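Local atomic coordinates of probable leucine/isoleucine/valine-binding protein (Rhodopirellula baltica, PDB entry 4KV7), a protein that probably binds leucine, isoleucine, valine or a related small ligand, as a member of the leucine-binding protein family of periplasmic binding proteins. Residues A[281-286]-A[302-307]. The protein carries 1 engineered substitution. Residues are numbered along the deposited sequence; the frame is centred on the assembly and turned at random. Where two conformers were deposited one is given.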
ATOM      1  N   PRO A 281      -5.537  -1.872  19.890  1.00 13.04           N
ATOM      2  CA  PRO A 281      -5.600  -0.470  20.336  1.00 13.55           C
ATOM      3  C   PRO A 281      -5.389   0.557  19.220  1.00 13.35           C
ATOM      4  O   PRO A 281      -6.106   1.556  19.172  1.00 13.57           O
ATOM      5  CB  PRO A 281      -4.487  -0.385  21.388  1.00 15.02           C
ATOM      6  CG  PRO A 281      -4.409  -1.774  21.938  1.00 19.62           C
ATOM      7  CD  PRO A 281      -4.671  -2.688  20.763  1.00 14.29           C
ATOM      8  N   LEU A 282      -4.438   0.324  18.325  1.00 12.27           N
ATOM      9  CA  LEU A 282      -4.209   1.265  17.229  0.59 12.01           C
ATOM     10  C   LEU A 282      -5.432   1.385  16.343  1.00 10.79           C
ATOM     11  O   LEU A 282      -5.778   2.480  15.888  1.00 10.85           O
ATOM     12  CB  LEU A 282      -3.014   0.849  16.368  0.59 13.78           C
ATOM     13  CG  LEU A 282      -2.700   1.769  15.175  0.59 18.32           C
ATOM     14  CD1 LEU A 282      -1.231   1.744  14.889  0.59 24.81           C
ATOM     15  CD2 LEU A 282      -3.471   1.401  13.890  0.59  9.24           C
ATOM     16  N   VAL A 283      -6.069   0.254  16.063  1.00 10.32           N
ATOM     17  CA  VAL A 283      -7.221   0.263  15.171  1.00 10.04           C
ATOM     18  C   VAL A 283      -8.403   0.986  15.800  1.00  9.90           C
ATOM     19  O   VAL A 283      -9.112   1.716  15.109  1.00 10.44           O
ATOM     20  CB  VAL A 283      -7.599  -1.148  14.694  1.00 10.65           C
ATOM     21  CG1 VAL A 283      -8.801  -1.084  13.775  1.00 11.90           C
ATOM     22  CG2 VAL A 283      -6.423  -1.794  13.972  1.00 12.12           C
ATOM     23  N   ARG A 284      -8.611   0.820  17.100  1.00 11.31           N
ATOM     24  CA  ARG A 284      -9.668   1.566  17.779  1.00 12.63           C
ATOM     25  C   ARG A 284      -9.389   3.068  17.704  1.00 12.39           C
ATOM     26  O   ARG A 284     -10.298   3.874  17.503  1.00 11.97           O
ATOM     27  CB  ARG A 284      -9.809   1.119  19.235  1.00 13.94           C
ATOM     28  CG  ARG A 284     -10.090  -0.360  19.383  1.00 14.92           C
ATOM     29  CD  ARG A 284     -10.449  -0.724  20.810  1.00 13.84           C
ATOM     30  NE  ARG A 284      -9.410  -0.356  21.773  1.00 14.81           N
ATOM     31  CZ  ARG A 284      -9.198  -0.986  22.931  1.00 14.88           C
ATOM     32  NH1 ARG A 284      -9.936  -2.028  23.276  1.00 13.48           N
ATOM     33  NH2 ARG A 284      -8.245  -0.572  23.755  1.00 15.83           N
ATOM     34  N   GLU A 285      -8.118   3.436  17.833  1.00 12.19           N
ATOM     35  CA  GLU A 285      -7.692   4.829  17.726  1.00 12.65           C
ATOM     36  C   GLU A 285      -7.897   5.376  16.309  1.00 10.94           C
ATOM     37  O   GLU A 285      -8.318   6.516  16.124  1.00 11.26           O
ATOM     38  CB  GLU A 285      -6.236   4.969  18.194  1.00 12.87           C
ATOM     39  CG  GLU A 285      -6.088   4.857  19.719  1.00 14.03           C
ATOM     40  CD  GLU A 285      -4.687   4.482  20.191  1.00 15.17           C
ATOM     41  OE1 GLU A 285      -3.797   4.217  19.364  1.00 15.28           O
ATOM     42  OE2 GLU A 285      -4.481   4.442  21.418  1.00 21.35           O
ATOM     43  N   TYR A 286      -7.604   4.559  15.310  1.00 10.29           N
ATOM     44  CA  TYR A 286      -7.915   4.887  13.925  1.00 10.37           C
ATOM     45  C   TYR A 286      -9.398   5.183  13.761  1.00  9.30           C
ATOM     46  O   TYR A 286      -9.767   6.185  13.162  1.00 10.06           O
ATOM     47  CB  TYR A 286      -7.498   3.726  13.019  1.00 10.09           C
ATOM     48  CG  TYR A 286      -8.172   3.708  11.659  1.00  9.75           C
ATOM     49  CD1 TYR A 286      -7.820   4.615  10.664  1.00  9.16           C
ATOM     50  CD2 TYR A 286      -9.148   2.761  11.369  1.00  9.57           C
ATOM     51  CE1 TYR A 286      -8.433   4.579   9.421  1.00  9.70           C
ATOM     52  CE2 TYR A 286      -9.766   2.717  10.138  1.00 10.45           C
ATOM     53  CZ  TYR A 286      -9.408   3.622   9.161  1.00  9.27           C
ATOM     54  OH  TYR A 286     -10.043   3.549   7.942  1.00 10.28           O
ATOM     55  N   VAL A 302      -6.890   1.071   3.241  1.00  8.70           N
ATOM     56  CA  VAL A 302      -6.028   2.103   2.690  1.00  8.26           C
ATOM     57  C   VAL A 302      -5.888   3.266   3.671  1.00  8.36           C
ATOM     58  O   VAL A 302      -4.775   3.696   3.988  1.00  8.52           O
ATOM     59  CB  VAL A 302      -6.552   2.591   1.323  1.00  8.64           C
ATOM     60  CG1 VAL A 302      -5.658   3.691   0.781  1.00  9.73           C
ATOM     61  CG2 VAL A 302      -6.632   1.436   0.321  1.00 10.84           C
ATOM     62  N   SER A 303      -7.004   3.785   4.168  1.00  8.14           N
ATOM     63  CA  SER A 303      -6.879   4.878   5.119  1.00  8.82           C
ATOM     64  C   SER A 303      -6.289   4.429   6.448  1.00  8.17           C
ATOM     65  O   SER A 303      -5.638   5.223   7.116  1.00  8.85           O
ATOM     66  CB  SER A 303      -8.189   5.636   5.322  1.00  9.32           C
ATOM     67  OG  SER A 303      -9.229   4.793   5.768  1.00  9.53           O
ATOM     68  N   LEU A 304      -6.497   3.172   6.845  1.00  8.57           N
ATOM     69  CA  LEU A 304      -5.832   2.666   8.036  1.00  8.69           C
ATOM     70  C   LEU A 304      -4.321   2.712   7.849  1.00  8.15           C
ATOM     71  O   LEU A 304      -3.596   3.125   8.752  1.00  8.94           O
ATOM     72  CB  LEU A 304      -6.310   1.251   8.360  1.00  9.04           C
ATOM     73  CG  LEU A 304      -5.573   0.518   9.482  1.00  8.47           C
ATOM     74  CD1 LEU A 304      -5.589   1.335  10.779  1.00  9.98           C
ATOM     75  CD2 LEU A 304      -6.224  -0.826   9.714  1.00 10.14           C
ATOM     76  N   GLU A 305      -3.826   2.321   6.672  1.00  8.29           N
ATOM     77  CA  GLU A 305      -2.397   2.447   6.407  1.00  8.47           C
ATOM     78  C   GLU A 305      -1.932   3.910   6.478  1.00  7.95           C
ATOM     79  O   GLU A 305      -0.886   4.200   7.057  1.00  8.77           O
ATOM     80  CB  GLU A 305      -2.023   1.812   5.064  1.00  8.72           C
ATOM     81  CG  GLU A 305      -0.530   1.810   4.783  1.00  9.27           C
ATOM     82  CD  GLU A 305      -0.146   1.022   3.544  1.00  8.45           C
ATOM     83  OE1 GLU A 305      -1.015   0.334   2.957  1.00  8.46           O
ATOM     84  OE2 GLU A 305       1.037   1.099   3.139  1.00  8.89           O
ATOM     85  N   GLY A 306      -2.698   4.828   5.895  1.00  7.78           N
ATOM     86  CA  GLY A 306      -2.329   6.233   5.945  1.00  9.24           C
ATOM     87  C   GLY A 306      -2.277   6.753   7.373  1.00  8.01           C
ATOM     88  O   GLY A 306      -1.369   7.502   7.759  1.00  9.39           O
ATOM     89  N   TYR A 307      -3.248   6.340   8.178  1.00  8.36           N
ATOM     90  CA  TYR A 307      -3.288   6.706   9.584  1.00  9.49           C
ATOM     91  C   TYR A 307      -2.058   6.195  10.335  1.00  8.85           C
ATOM     92  O   TYR A 307      -1.463   6.917  11.134  1.00  9.67           O
ATOM     93  CB  TYR A 307      -4.589   6.206  10.222  1.00  9.50           C
ATOM     94  CG  TYR A 307      -4.662   6.459  11.703  1.00  9.45           C
ATOM     95  CD1 TYR A 307      -5.021   7.707  12.195  1.00 10.70           C
ATOM     96  CD2 TYR A 307      -4.359   5.453  12.615  1.00 10.47           C
ATOM     97  CE1 TYR A 307      -5.075   7.943  13.556  1.00 10.44           C
ATOM     98  CE2 TYR A 307      -4.420   5.680  13.972  1.00 10.47           C
ATOM     99  CZ  TYR A 307      -4.766   6.923  14.437  1.00 10.51           C
ATOM    100  OH  TYR A 307      -4.808   7.107  15.800  1.00 12.84           O
TER
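Two tyrosine rings, one from each helix, carry this contact, and each has a CA of the other helix over one face. On the Tyr286 ring lies Leu304, its CA 3.9 Å from the ring centroid in a CH-pi contact, while Ser303 OG and Val283 O sit at the ring's edge, in its plane. The Tyr307 ring receives Tyr286 CA over one face, 3.8 Å from its centroid and only 18° off the normal. The rings themselves form an offset edge-to-face pair, the edge of Tyr286 turned toward the face of Tyr307, with planes at 60° and centroids 5.7 Å apart. In both residues CG is anti to the backbone N, so each ring reaches across to the opposing helix. Helices 281-293 and 301-319 are consecutive in the chain, within the periplasmic binding protein fold; the two segments cross steeply, at 104°, their axes 10.5 Å apart, a spacing bridged by the two rings together with Leu282 and Leu304. The contact is tip to tip at the far end of Tyr286, where OH donates a hydrogen bond of 2.6 Å to Ser303 OG; Ser300 N, just ahead of helix 301-319, also bonds this hydroxyl. Replacing Tyr286 by an alanine would remove ring and hydroxyl together, and would probably loosen the packing over Leu304 and deprive Ser303 OG of this donor. On the face of Tyr286 already covered by its CA, Leu304 also sets CD1 3.6 Å from Tyr286 CG; the side chains of Leu304 and Leu282 cross obliquely, CD1 of the former meeting CD2 of the latter at 3.8 Å. Tyr307 OH passes 3.5 Å from Glu285 CB and is hydrogen-bonded to Glu47 of helix 31-50 and to Arg311, which also forms a salt bridge with Glu285.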